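Local coordinates for protein ditrans,polycis-undecaprenyl-diphosphate synthase ((2E,6E)-farnesyl-diphosphate specific) (Acinetobacter baumannii, PDB 6ACS) that probably condenses eight isopentenyl diphosphates onto farnesyl diphosphate, making undecaprenyl diphosphate, the precursor of the lipid carrier for bacterial cell-wall polysaccharides, at residues 6-11 against 227-232; 148-153 against 167-172; 97-102 against 129-134. All coordinates share one frame; numbering follows the deposited sequence.

Contact 1: residues 6-11 against 227-232; sequences EYHLPQ and VFSGRE
Ser229 turns OG anti to its backbone N (chi1 -179°), which lifts the hydroxyl off helix 218-235 and into the path of the extended N-terminal arm. There it accepts the backbone N-H of His8, with N to OG at 3.0 Å and an almost straight 172° at the hydrogen. Tyr7, its CG likewise anti to N, folds its ring back over the same serine: Ser229 CB makes a CH-pi contact 4.0 Å from the ring centroid, and OG stands over the middle of that face. The phenol OH is held by Asn226, one turn earlier on the helix. His8 puts CG beside its own N, and its side chain crosses that of Glu232 obliquely. Its CD2 has Ser229 O at the ring edge, 3.7 Å away and in plane, while Glu232 CB lies 3.9 Å from CD2. The carboxylate of Glu232 is turned 72° from the imidazole without touching its nitrogens; OE2 makes a salt bridge to Arg192 of the second subunit. Further along, Phe228 (CG anti to N) reaches under the arm. Pro10 CB sits over one ring face, 4.2 Å from the centroid, Glu232 CG lies over the opposite face, and His8 O meets the ring edge at Phe228 CD2, 3.5 Å away. Phe228 also packs on Glu205, a predicted magnesium ligand. This is an N-terminal segment lying across helix 218-235 of the cis-prenyltransferase fold, just before the chain enters the central sheet as strand 12-17, close to the subunit interface.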
ATOM      1  N   GLU B   6     -26.461  -0.935  -7.398  1.00 74.43           N
ATOM      2  CA  GLU B   6     -26.452   0.428  -7.924  1.00 73.34           C
ATOM      3  C   GLU B   6     -25.035   0.868  -8.323  1.00 62.88           C
ATOM      4  O   GLU B   6     -24.128   0.039  -8.417  1.00 59.87           O
ATOM      5  CB  GLU B   6     -27.038   1.402  -6.900  1.00 78.61           C
ATOM      6  CG  GLU B   6     -26.256   1.470  -5.606  1.00 82.45           C
ATOM      7  CD  GLU B   6     -26.517   2.750  -4.847  1.00 87.13           C
ATOM      8  OE1 GLU B   6     -27.683   3.196  -4.816  1.00 89.30           O
ATOM      9  OE2 GLU B   6     -25.549   3.317  -4.292  1.00 88.64           O
ATOM     10  N   TYR B   7     -24.855   2.163  -8.587  1.00 51.88           N
ATOM     11  CA  TYR B   7     -23.629   2.663  -9.195  1.00 41.89           C
ATOM     12  C   TYR B   7     -22.750   3.292  -8.120  1.00 36.77           C
ATOM     13  O   TYR B   7     -23.203   4.169  -7.377  1.00 38.14           O
ATOM     14  CB  TYR B   7     -23.905   3.675 -10.300  1.00 34.55           C
ATOM     15  CG  TYR B   7     -22.800   3.656 -11.327  1.00 31.93           C
ATOM     16  CD1 TYR B   7     -21.611   4.364 -11.142  1.00 31.27           C
ATOM     17  CD2 TYR B   7     -22.930   2.868 -12.463  1.00 35.19           C
ATOM     18  CE1 TYR B   7     -20.587   4.290 -12.093  1.00 31.68           C
ATOM     19  CE2 TYR B   7     -21.932   2.795 -13.409  1.00 36.98           C
ATOM     20  CZ  TYR B   7     -20.765   3.506 -13.223  1.00 34.01           C
ATOM     21  OH  TYR B   7     -19.793   3.426 -14.194  1.00 35.10           O
ATOM     22  N   HIS B   8     -21.490   2.882  -8.069  1.00 28.66           N
ATOM     23  CA  HIS B   8     -20.577   3.290  -7.006  1.00 30.86           C
ATOM     24  C   HIS B   8     -19.478   4.147  -7.602  1.00 30.85           C
ATOM     25  O   HIS B   8     -18.747   3.696  -8.485  1.00 32.37           O
ATOM     26  CB  HIS B   8     -19.960   2.070  -6.327  1.00 35.05           C
ATOM     27  CG  HIS B   8     -20.976   1.103  -5.814  1.00 43.97           C
ATOM     28  ND1 HIS B   8     -21.838   1.413  -4.784  1.00 46.50           N
ATOM     29  CD2 HIS B   8     -21.295  -0.151  -6.211  1.00 45.56           C
ATOM     30  CE1 HIS B   8     -22.635   0.382  -4.557  1.00 48.09           C
ATOM     31  NE2 HIS B   8     -22.326  -0.579  -5.409  1.00 47.13           N
ATOM     32  N   LEU B   9     -19.425   5.401  -7.186  1.00 27.86           N
ATOM     33  CA  LEU B   9     -18.411   6.364  -7.594  1.00 27.72           C
ATOM     34  C   LEU B   9     -17.322   6.457  -6.536  1.00 24.17           C
ATOM     35  O   LEU B   9     -17.622   6.426  -5.337  1.00 27.68           O
ATOM     36  CB  LEU B   9     -19.021   7.741  -7.815  1.00 34.02           C
ATOM     37  CG  LEU B   9     -19.757   7.880  -9.150  1.00 45.06           C
ATOM     38  CD1 LEU B   9     -20.698   9.064  -9.108  1.00 47.85           C
ATOM     39  CD2 LEU B   9     -18.722   8.048 -10.265  1.00 47.40           C
ATOM     40  N   PRO B  10     -16.056   6.562  -6.915  1.00 23.40           N
ATOM     41  CA  PRO B  10     -15.006   6.742  -5.901  1.00 24.68           C
ATOM     42  C   PRO B  10     -15.064   8.138  -5.298  1.00 28.57           C
ATOM     43  O   PRO B  10     -15.411   9.115  -5.972  1.00 29.00           O
ATOM     44  CB  PRO B  10     -13.704   6.536  -6.686  1.00 26.66           C
ATOM     45  CG  PRO B  10     -14.050   6.931  -8.091  1.00 28.17           C
ATOM     46  CD  PRO B  10     -15.529   6.574  -8.289  1.00 25.26           C
ATOM     47  N   GLN B  11     -14.698   8.227  -4.008  1.00 24.07           N
ATOM     48  CA  GLN B  11     -14.563   9.539  -3.376  1.00 28.14           C
ATOM     49  C   GLN B  11     -13.216  10.174  -3.677  1.00 24.53           C
ATOM     50  O   GLN B  11     -13.088  11.405  -3.690  1.00 25.03           O
ATOM     51  CB  GLN B  11     -14.704   9.428  -1.853  1.00 33.71           C
ATOM     52  CG  GLN B  11     -15.840   8.543  -1.379  1.00 45.26           C
ATOM     53  CD  GLN B  11     -16.738   9.231  -0.369  1.00 55.56           C
ATOM     54  OE1 GLN B  11     -17.889   8.828  -0.174  1.00 66.19           O
ATOM     55  NE2 GLN B  11     -16.225  10.274   0.274  1.00 53.02           N
ATOM     56  N   VAL B 227     -15.365  -0.008 -14.277  1.00 23.67           N
ATOM     57  CA  VAL B 227     -14.755  -1.206 -13.697  1.00 25.30           C
ATOM     58  C   VAL B 227     -14.767  -1.113 -12.175  1.00 24.36           C
ATOM     59  O   VAL B 227     -15.104  -2.079 -11.479  1.00 23.92           O
ATOM     60  CB  VAL B 227     -13.331  -1.401 -14.248  1.00 25.78           C
ATOM     61  CG1 VAL B 227     -12.600  -2.525 -13.491  1.00 27.48           C
ATOM     62  CG2 VAL B 227     -13.390  -1.735 -15.744  1.00 29.45           C
ATOM     63  N   PHE B 228     -14.389   0.051 -11.644  1.00 22.60           N
ATOM     64  CA  PHE B 228     -14.422   0.279 -10.203  1.00 22.85           C
ATOM     65  C   PHE B 228     -15.803   0.008  -9.628  1.00 22.35           C
ATOM     66  O   PHE B 228     -15.943  -0.639  -8.582  1.00 22.79           O
ATOM     67  CB  PHE B 228     -14.013   1.719  -9.894  1.00 22.59           C
ATOM     68  CG  PHE B 228     -14.247   2.111  -8.464  1.00 25.15           C
ATOM     69  CD1 PHE B 228     -13.318   1.787  -7.489  1.00 24.68           C
ATOM     70  CD2 PHE B 228     -15.410   2.785  -8.088  1.00 22.82           C
ATOM     71  CE1 PHE B 228     -13.531   2.146  -6.161  1.00 23.65           C
ATOM     72  CE2 PHE B 228     -15.638   3.134  -6.764  1.00 25.25           C
ATOM     73  CZ  PHE B 228     -14.683   2.812  -5.791  1.00 25.11           C
ATOM     74  N   SER B 229     -16.844   0.513 -10.289  1.00 21.68           N
ATOM     75  CA  SER B 229     -18.188   0.285  -9.760  1.00 22.18           C
ATOM     76  C   SER B 229     -18.514  -1.205  -9.705  1.00 24.67           C
ATOM     77  O   SER B 229     -19.049  -1.700  -8.696  1.00 26.61           O
ATOM     78  CB  SER B 229     -19.224   1.030 -10.602  1.00 27.73           C
ATOM     79  OG  SER B 229     -20.523   0.828 -10.068  1.00 28.29           O
ATOM     80  N   GLY B 230     -18.199  -1.938 -10.778  1.00 25.77           N
ATOM     81  CA  GLY B 230     -18.465  -3.374 -10.763  1.00 27.08           C
ATOM     82  C   GLY B 230     -17.689  -4.108  -9.677  1.00 24.75           C
ATOM     83  O   GLY B 230     -18.194  -5.048  -9.048  1.00 24.89           O
ATOM     84  N   ARG B 231     -16.443  -3.694  -9.438  1.00 22.77           N
ATOM     85  CA  ARG B 231     -15.673  -4.357  -8.389  1.00 25.43           C
ATOM     86  C   ARG B 231     -16.240  -4.061  -7.011  1.00 24.30           C
ATOM     87  O   ARG B 231     -16.214  -4.922  -6.126  1.00 25.57           O
ATOM     88  CB  ARG B 231     -14.217  -3.929  -8.450  1.00 25.62           C
ATOM     89  CG  ARG B 231     -13.497  -4.455  -9.677  1.00 25.93           C
ATOM     90  CD  ARG B 231     -12.112  -3.889  -9.636  1.00 28.96           C
ATOM     91  NE  ARG B 231     -11.316  -4.172 -10.816  1.00 28.97           N
ATOM     92  CZ  ARG B 231     -10.113  -3.646 -10.990  1.00 30.79           C
ATOM     93  NH1 ARG B 231      -9.619  -2.829 -10.052  1.00 32.02           N
ATOM     94  NH2 ARG B 231      -9.422  -3.920 -12.081  1.00 28.60           N
ATOM     95  N   GLU B 232     -16.726  -2.845  -6.792  1.00 23.96           N
ATOM     96  CA  GLU B 232     -17.336  -2.552  -5.497  1.00 28.43           C
ATOM     97  C   GLU B 232     -18.623  -3.333  -5.299  1.00 28.34           C
ATOM     98  O   GLU B 232     -18.931  -3.746  -4.171  1.00 30.05           O
ATOM     99  CB  GLU B 232     -17.581  -1.059  -5.359  1.00 31.59           C
ATOM    100  CG  GLU B 232     -16.267  -0.338  -5.214  1.00 35.56           C
ATOM    101  CD  GLU B 232     -16.257   0.594  -4.044  1.00 40.00           C
ATOM    102  OE1 GLU B 232     -17.227   1.366  -3.913  1.00 42.44           O
ATOM    103  OE2 GLU B 232     -15.272   0.564  -3.281  1.00 37.21           O
TER

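Contact 2: residues 148-153 against 167-172; sequences KQVAQA and DLFAKY
Leu168 is the first residue of 167-172 to reach helix 139-155. With CG anti to its backbone N (chi1 -172°), it brings CD2 to 4.3 Å from Val150 CG2, a loose apolar touch. Phe169 follows with a similar chi1 of -175°, and its CD1 also comes no closer than 4.3 Å to Val150 CG2; the rest of this buried ring packs on Ala146 and Ala147, meets Trp199, and touches Ala147 of the second subunit. The chain then turns, and the N-H of Tyr172 bonds back to the carbonyl of Phe169, leaving the Tyr172 side chain aimed at the opposing helix. This ring carries the contact. Val150 CG2, anti to its own carbonyl carbon, drops onto one face at about a right angle: it lies 3.5 Å from the ring centroid and only 3.4 Å from Tyr172 CD1, a close CH-pi contact. At the rim, Gln149 OE1 lies in the ring plane, 3.7 Å from Tyr172 CD2, with the amide turned 81° from the ring. Gln149 CB reaches the same CD2, and NE2 is held by Asn145 one turn back, which helps fix the amide. Val150 CG2 is thus the point where Leu168, Phe169 and Tyr172 converge. This is plain structural packing, away from the annotated sites: segment 167-172, on and next to the short helix 166-170, leans on the long helix 139-155, whose neighbouring residues Lys148, Ala151 and Gln152 meet the second subunit in the homodimer.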
ATOM      1  N   LYS B 148       8.849  11.348  11.823  1.00 22.37           N
ATOM      2  CA  LYS B 148       9.743  12.394  12.304  1.00 23.45           C
ATOM      3  C   LYS B 148       8.972  13.442  13.088  1.00 22.15           C
ATOM      4  O   LYS B 148       9.409  13.874  14.151  1.00 22.21           O
ATOM      5  CB  LYS B 148      10.476  13.044  11.127  1.00 22.67           C
ATOM      6  CG  LYS B 148      11.340  14.230  11.535  1.00 23.49           C
ATOM      7  CD  LYS B 148      12.179  14.765  10.349  1.00 29.76           C
ATOM      8  CE  LYS B 148      11.355  15.577   9.378  0.59 31.91           C
ATOM      9  NZ  LYS B 148      12.254  16.388   8.502  0.59 36.73           N
ATOM     10  N   GLN B 149       7.826  13.883  12.561  1.00 21.52           N
ATOM     11  CA  GLN B 149       7.053  14.898  13.265  1.00 21.74           C
ATOM     12  C   GLN B 149       6.563  14.393  14.617  1.00 23.19           C
ATOM     13  O   GLN B 149       6.597  15.124  15.622  1.00 26.16           O
ATOM     14  CB  GLN B 149       5.864  15.324  12.412  1.00 22.90           C
ATOM     15  CG  GLN B 149       6.225  16.060  11.152  1.00 28.79           C
ATOM     16  CD  GLN B 149       4.975  16.395  10.374  1.00 35.79           C
ATOM     17  OE1 GLN B 149       4.080  17.051  10.898  1.00 31.86           O
ATOM     18  NE2 GLN B 149       4.877  15.896   9.148  1.00 41.51           N
ATOM     19  N   VAL B 150       6.088  13.150  14.657  1.00 22.64           N
ATOM     20  CA  VAL B 150       5.646  12.558  15.920  1.00 23.67           C
ATOM     21  C   VAL B 150       6.805  12.474  16.910  1.00 25.50           C
ATOM     22  O   VAL B 150       6.676  12.841  18.090  1.00 24.03           O
ATOM     23  CB  VAL B 150       5.040  11.170  15.660  1.00 24.91           C
ATOM     24  CG1 VAL B 150       4.822  10.442  16.965  1.00 28.96           C
ATOM     25  CG2 VAL B 150       3.720  11.333  14.926  1.00 27.67           C
ATOM     26  N   ALA B 151       7.959  11.999  16.441  1.00 22.52           N
ATOM     27  CA  ALA B 151       9.124  11.889  17.319  1.00 24.69           C
ATOM     28  C   ALA B 151       9.627  13.256  17.773  1.00 25.75           C
ATOM     29  O   ALA B 151      10.124  13.393  18.895  1.00 28.46           O
ATOM     30  CB  ALA B 151      10.236  11.139  16.604  1.00 25.25           C
ATOM     31  N   GLN B 152       9.554  14.271  16.916  1.00 25.26           N
ATOM     32  CA  GLN B 152       9.918  15.613  17.360  1.00 26.72           C
ATOM     33  C   GLN B 152       9.004  16.071  18.482  1.00 29.64           C
ATOM     34  O   GLN B 152       9.460  16.685  19.454  1.00 29.17           O
ATOM     35  CB  GLN B 152       9.871  16.599  16.189  1.00 26.38           C
ATOM     36  CG  GLN B 152      11.026  16.400  15.218  1.00 28.73           C
ATOM     37  CD  GLN B 152      10.849  17.183  13.933  1.00 35.65           C
ATOM     38  OE1 GLN B 152       9.727  17.388  13.463  1.00 36.83           O
ATOM     39  NE2 GLN B 152      11.961  17.631  13.357  1.00 38.68           N
ATOM     40  N   ALA B 153       7.706  15.777  18.372  1.00 29.60           N
ATOM     41  CA  ALA B 153       6.809  16.108  19.477  1.00 30.20           C
ATOM     42  C   ALA B 153       7.179  15.340  20.748  1.00 28.85           C
ATOM     43  O   ALA B 153       7.123  15.892  21.853  1.00 32.87           O
ATOM     44  CB  ALA B 153       5.357  15.846  19.070  1.00 29.42           C
ATOM     45  N   ASP B 167      -4.274   5.622  15.053  1.00 19.55           N
ATOM     46  CA  ASP B 167      -5.133   6.804  15.008  1.00 21.39           C
ATOM     47  C   ASP B 167      -4.334   8.079  15.214  1.00 19.82           C
ATOM     48  O   ASP B 167      -4.561   9.083  14.524  1.00 20.74           O
ATOM     49  CB  ASP B 167      -6.229   6.699  16.061  1.00 24.98           C
ATOM     50  CG  ASP B 167      -7.289   5.687  15.689  1.00 35.57           C
ATOM     51  OD1 ASP B 167      -7.399   5.341  14.487  1.00 38.09           O
ATOM     52  OD2 ASP B 167      -7.989   5.225  16.602  1.00 40.69           O
ATOM     53  N   LEU B 168      -3.376   8.047  16.135  1.00 19.10           N
ATOM     54  CA  LEU B 168      -2.547   9.223  16.367  1.00 22.18           C
ATOM     55  C   LEU B 168      -1.625   9.483  15.173  1.00 19.86           C
ATOM     56  O   LEU B 168      -1.495  10.624  14.707  1.00 20.40           O
ATOM     57  CB  LEU B 168      -1.766   9.044  17.677  1.00 23.62           C
ATOM     58  CG  LEU B 168      -0.984  10.276  18.169  1.00 24.37           C
ATOM     59  CD1 LEU B 168      -0.844  10.274  19.703  1.00 24.26           C
ATOM     60  CD2 LEU B 168       0.412  10.337  17.525  1.00 24.71           C
ATOM     61  N   PHE B 169      -0.975   8.435  14.679  1.00 17.55           N
ATOM     62  CA  PHE B 169      -0.021   8.574  13.585  1.00 17.49           C
ATOM     63  C   PHE B 169      -0.687   9.096  12.324  1.00 19.51           C
ATOM     64  O   PHE B 169      -0.104   9.911  11.601  1.00 19.71           O
ATOM     65  CB  PHE B 169       0.641   7.219  13.313  1.00 20.06           C
ATOM     66  CG  PHE B 169       1.731   7.276  12.278  1.00 18.57           C
ATOM     67  CD1 PHE B 169       3.001   7.722  12.612  1.00 21.82           C
ATOM     68  CD2 PHE B 169       1.480   6.878  10.973  1.00 18.09           C
ATOM     69  CE1 PHE B 169       4.008   7.765  11.647  1.00 21.25           C
ATOM     70  CE2 PHE B 169       2.462   6.917  10.017  1.00 21.49           C
ATOM     71  CZ  PHE B 169       3.738   7.354  10.353  1.00 20.54           C
ATOM     72  N   ALA B 170      -1.931   8.676  12.072  1.00 19.68           N
ATOM     73  CA  ALA B 170      -2.602   9.029  10.830  1.00 19.46           C
ATOM     74  C   ALA B 170      -2.710  10.538  10.630  1.00 22.00           C
ATOM     75  O   ALA B 170      -2.750  11.011   9.480  1.00 20.53           O
ATOM     76  CB  ALA B 170      -3.991   8.372  10.808  1.00 19.96           C
ATOM     77  N   LYS B 171      -2.747  11.311  11.724  1.00 20.07           N
ATOM     78  CA  LYS B 171      -2.937  12.753  11.616  1.00 20.20           C
ATOM     79  C   LYS B 171      -1.704  13.475  11.093  1.00 19.41           C
ATOM     80  O   LYS B 171      -1.780  14.677  10.832  1.00 20.39           O
ATOM     81  CB  LYS B 171      -3.359  13.347  12.962  1.00 20.92           C
ATOM     82  CG  LYS B 171      -4.684  12.801  13.493  1.00 24.03           C
ATOM     83  CD  LYS B 171      -5.816  13.142  12.530  1.00 28.87           C
ATOM     84  CE  LYS B 171      -7.176  12.810  13.111  1.00 36.40           C
ATOM     85  NZ  LYS B 171      -8.237  12.832  12.071  1.00 39.25           N
ATOM     86  N   TYR B 172      -0.589  12.776  10.927  1.00 20.37           N
ATOM     87  CA  TYR B 172       0.648  13.367  10.437  1.00 20.24           C
ATOM     88  C   TYR B 172       0.979  12.968   9.003  1.00 22.08           C
ATOM     89  O   TYR B 172       1.946  13.489   8.431  1.00 21.39           O
ATOM     90  CB  TYR B 172       1.805  12.954  11.350  1.00 21.17           C
ATOM     91  CG  TYR B 172       1.681  13.509  12.751  1.00 21.36           C
ATOM     92  CD1 TYR B 172       0.955  12.838  13.730  1.00 21.93           C
ATOM     93  CD2 TYR B 172       2.308  14.705  13.096  1.00 21.63           C
ATOM     94  CE1 TYR B 172       0.854  13.340  15.034  1.00 20.64           C
ATOM     95  CE2 TYR B 172       2.216  15.214  14.396  1.00 23.45           C
ATOM     96  CZ  TYR B 172       1.493  14.521  15.357  1.00 23.54           C
ATOM     97  OH  TYR B 172       1.386  15.010  16.647  1.00 26.29           O
TER

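Contact 3: residues 97-102 against 129-134; sequences IALRFI and MTLTIA
The tight side of this strand pair carries Leu99, Phe101, Leu131 and Ile133; Leu99 and Phe101 pack against helix 110-123. Leu99, with CG anti to N (chi1 -166°), swings CD1 across to the neighbouring strand, where it lies 3.4 Å from Leu131 O and 4.0 Å from Ile133 CG1. Phe101 instead has CG beside its N and stands alongside Ile133, its CD2 3.8 Å from Ile133 CB; Met116 and Ala119 of the helix touch the Phe101 side chain. Toward the start of the strands, Ile97 CG2 meets Leu131 CB at 3.7 Å, and Ile97 and Met129 run side by side up to helix 42-52.

The other face is looser and partly exposed along Ala98, Thr130 and Arg100. Arg100 leaves the strand extended, chi1 -170°, so that its CB passes Thr132 OG1 at 3.6 Å, then bends at chi3 (-62°). Its guanidinium moves on to a salt bridge with Asp177, and Thr130 CG2 is a distant neighbour of NE. Burial returns at the far end, where Ile102 sets CG1 in the crowded position between N and carbonyl carbon and reaches Ala134 CB at 3.7 Å.

Between the faces, five backbone hydrogen bonds join the parallel strands, the donor coming alternately from one and the other. Leu131 N to Ala98 O, 2.9 Å, runs nearly along the C=O axis, whereas Ile102 N to Ile133 O, 3.1 Å, is the longest, its donor lying above the carbonyl plane. Strand 97-102 is outermost within this chain, and 129-134 passes the sheet on to 56-61. Two parallel strands joined through helix 110-123 form a beta-alpha-beta unit at one margin of the central sheet of the cis-prenyltransferase fold.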
ATOM      1  N   ILE B  97     -12.297  24.197  -7.737  1.00 30.76           N
ATOM      2  CA  ILE B  97     -11.350  23.159  -7.328  1.00 30.97           C
ATOM      3  C   ILE B  97     -10.264  23.800  -6.478  1.00 32.96           C
ATOM      4  O   ILE B  97      -9.741  24.859  -6.835  1.00 31.52           O
ATOM      5  CB  ILE B  97     -10.692  22.475  -8.534  1.00 33.83           C
ATOM      6  CG1 ILE B  97     -11.732  21.809  -9.420  1.00 39.45           C
ATOM      7  CG2 ILE B  97      -9.648  21.427  -8.064  1.00 33.29           C
ATOM      8  CD1 ILE B  97     -11.169  21.430 -10.755  1.00 38.37           C
ATOM      9  N   ALA B  98      -9.933  23.164  -5.360  1.00 30.29           N
ATOM     10  CA  ALA B  98      -8.824  23.591  -4.513  1.00 32.13           C
ATOM     11  C   ALA B  98      -7.566  22.845  -4.929  1.00 33.74           C
ATOM     12  O   ALA B  98      -7.587  21.617  -5.065  1.00 32.17           O
ATOM     13  CB  ALA B  98      -9.135  23.322  -3.040  1.00 30.81           C
ATOM     14  N   LEU B  99      -6.471  23.578  -5.101  1.00 31.11           N
ATOM     15  CA  LEU B  99      -5.192  22.981  -5.458  1.00 30.34           C
ATOM     16  C   LEU B  99      -4.359  22.720  -4.209  1.00 31.83           C
ATOM     17  O   LEU B  99      -4.282  23.565  -3.308  1.00 34.03           O
ATOM     18  CB  LEU B  99      -4.431  23.905  -6.408  1.00 36.88           C
ATOM     19  CG  LEU B  99      -3.231  23.358  -7.171  0.51 36.07           C
ATOM     20  CD1 LEU B  99      -3.581  22.053  -7.867  0.51 34.15           C
ATOM     21  CD2 LEU B  99      -2.771  24.397  -8.175  0.51 36.62           C
ATOM     22  N   ARG B 100      -3.719  21.550  -4.167  1.00 25.85           N
ATOM     23  CA  ARG B 100      -2.860  21.167  -3.058  1.00 27.89           C
ATOM     24  C   ARG B 100      -1.613  20.489  -3.612  1.00 23.05           C
ATOM     25  O   ARG B 100      -1.635  19.924  -4.706  1.00 27.51           O
ATOM     26  CB  ARG B 100      -3.618  20.229  -2.104  1.00 32.31           C
ATOM     27  CG  ARG B 100      -2.904  19.958  -0.803  0.51 36.18           C
ATOM     28  CD  ARG B 100      -3.681  19.000   0.102  0.51 35.61           C
ATOM     29  NE  ARG B 100      -4.982  19.517   0.512  0.51 35.24           N
ATOM     30  CZ  ARG B 100      -5.680  19.044   1.541  0.51 33.75           C
ATOM     31  NH1 ARG B 100      -5.194  18.046   2.271  0.51 31.71           N
ATOM     32  NH2 ARG B 100      -6.862  19.567   1.841  0.51 33.09           N
ATOM     33  N   PHE B 101      -0.514  20.565  -2.860  1.00 23.82           N
ATOM     34  CA  PHE B 101       0.717  19.896  -3.250  1.00 25.59           C
ATOM     35  C   PHE B 101       1.192  19.038  -2.090  1.00 27.90           C
ATOM     36  O   PHE B 101       1.085  19.447  -0.928  1.00 25.73           O
ATOM     37  CB  PHE B 101       1.788  20.913  -3.651  1.00 27.15           C
ATOM     38  CG  PHE B 101       1.345  21.818  -4.753  1.00 25.24           C
ATOM     39  CD1 PHE B 101       0.701  23.010  -4.461  1.00 27.42           C
ATOM     40  CD2 PHE B 101       1.507  21.440  -6.082  1.00 26.36           C
ATOM     41  CE1 PHE B 101       0.257  23.845  -5.479  1.00 31.76           C
ATOM     42  CE2 PHE B 101       1.062  22.273  -7.118  1.00 27.54           C
ATOM     43  CZ  PHE B 101       0.438  23.470  -6.808  1.00 31.71           C
ATOM     44  N   ILE B 102       1.660  17.828  -2.400  1.00 23.96           N
ATOM     45  CA  ILE B 102       2.264  16.986  -1.371  1.00 23.79           C
ATOM     46  C   ILE B 102       3.664  16.601  -1.817  1.00 24.84           C
ATOM     47  O   ILE B 102       3.974  16.571  -3.013  1.00 25.64           O
ATOM     48  CB  ILE B 102       1.448  15.718  -1.055  1.00 23.77           C
ATOM     49  CG1 ILE B 102       1.250  14.909  -2.337  1.00 23.80           C
ATOM     50  CG2 ILE B 102       0.110  16.097  -0.388  1.00 25.50           C
ATOM     51  CD1 ILE B 102       0.446  13.615  -2.125  1.00 25.85           C
ATOM     52  N   MET B 129     -13.953  20.142  -5.031  1.00 31.99           N
ATOM     53  CA  MET B 129     -13.033  19.026  -5.214  1.00 26.51           C
ATOM     54  C   MET B 129     -11.646  19.530  -4.874  1.00 26.91           C
ATOM     55  O   MET B 129     -11.381  20.727  -4.980  1.00 30.77           O
ATOM     56  CB  MET B 129     -13.062  18.479  -6.643  1.00 30.06           C
ATOM     57  CG  MET B 129     -12.264  17.200  -6.816  1.00 33.88           C
ATOM     58  SD  MET B 129     -12.318  16.565  -8.505  1.00 39.02           S
ATOM     59  CE  MET B 129     -11.110  17.603  -9.322  1.00 36.09           C
ATOM     60  N   THR B 130     -10.786  18.625  -4.415  1.00 27.35           N
ATOM     61  CA  THR B 130      -9.379  18.923  -4.204  1.00 28.10           C
ATOM     62  C   THR B 130      -8.549  18.175  -5.237  1.00 28.44           C
ATOM     63  O   THR B 130      -8.651  16.948  -5.354  1.00 27.69           O
ATOM     64  CB  THR B 130      -8.938  18.550  -2.794  1.00 28.56           C
ATOM     65  OG1 THR B 130      -9.653  19.362  -1.861  1.00 28.85           O
ATOM     66  CG2 THR B 130      -7.431  18.772  -2.633  1.00 26.88           C
ATOM     67  N   LEU B 131      -7.736  18.916  -5.976  1.00 25.87           N
ATOM     68  CA  LEU B 131      -6.748  18.361  -6.885  1.00 25.63           C
ATOM     69  C   LEU B 131      -5.376  18.481  -6.224  1.00 23.72           C
ATOM     70  O   LEU B 131      -4.916  19.589  -5.935  1.00 25.32           O
ATOM     71  CB  LEU B 131      -6.773  19.096  -8.227  1.00 25.01           C
ATOM     72  CG  LEU B 131      -5.637  18.753  -9.207  1.00 23.39           C
ATOM     73  CD1 LEU B 131      -5.696  17.287  -9.595  1.00 25.63           C
ATOM     74  CD2 LEU B 131      -5.720  19.626 -10.456  1.00 27.66           C
ATOM     75  N   THR B 132      -4.743  17.347  -5.954  1.00 22.49           N
ATOM     76  CA  THR B 132      -3.432  17.328  -5.318  1.00 22.12           C
ATOM     77  C   THR B 132      -2.384  16.871  -6.319  1.00 24.59           C
ATOM     78  O   THR B 132      -2.549  15.829  -6.970  1.00 24.30           O
ATOM     79  CB  THR B 132      -3.428  16.412  -4.095  1.00 22.97           C
ATOM     80  OG1 THR B 132      -4.374  16.912  -3.136  1.00 25.09           O
ATOM     81  CG2 THR B 132      -2.024  16.383  -3.460  1.00 22.71           C
ATOM     82  N   ILE B 133      -1.313  17.656  -6.441  1.00 21.98           N
ATOM     83  CA  ILE B 133      -0.165  17.331  -7.281  1.00 22.73           C
ATOM     84  C   ILE B 133       0.973  16.909  -6.361  1.00 24.55           C
ATOM     85  O   ILE B 133       1.386  17.663  -5.464  1.00 25.20           O
ATOM     86  CB  ILE B 133       0.258  18.523  -8.160  1.00 26.22           C
ATOM     87  CG1 ILE B 133      -0.950  19.147  -8.873  1.00 29.51           C
ATOM     88  CG2 ILE B 133       1.378  18.110  -9.103  1.00 26.43           C
ATOM     89  CD1 ILE B 133      -1.711  18.223  -9.771  1.00 32.35           C
ATOM     90  N   ALA B 134       1.467  15.691  -6.571  1.00 23.09           N
ATOM     91  CA  ALA B 134       2.565  15.152  -5.778  1.00 23.95           C
ATOM     92  C   ALA B 134       3.869  15.550  -6.453  1.00 25.41           C
ATOM     93  O   ALA B 134       4.108  15.187  -7.609  1.00 29.47           O
ATOM     94  CB  ALA B 134       2.433  13.632  -5.642  1.00 25.59           C
TER

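Contact 3 lies closest to the centre of the chain, about 7 Å from it, while contacts 1 and 2 sit about 19 and 20 Å out. Their centres are about 33 Å apart, and each is some 22 to 23 Å from that of contact 3; none touches another. Contact 1 spans nearly the whole modelled chain, bringing the arm before strand 12-17 to helix 218-235, and the other two fall within that span. Contact 3 comes first, then contact 2, with strand 129-134 leading on to helix 139-155. One sheet edge is thus built locally, while both peripheral contacts touch the second subunit of the homodimer.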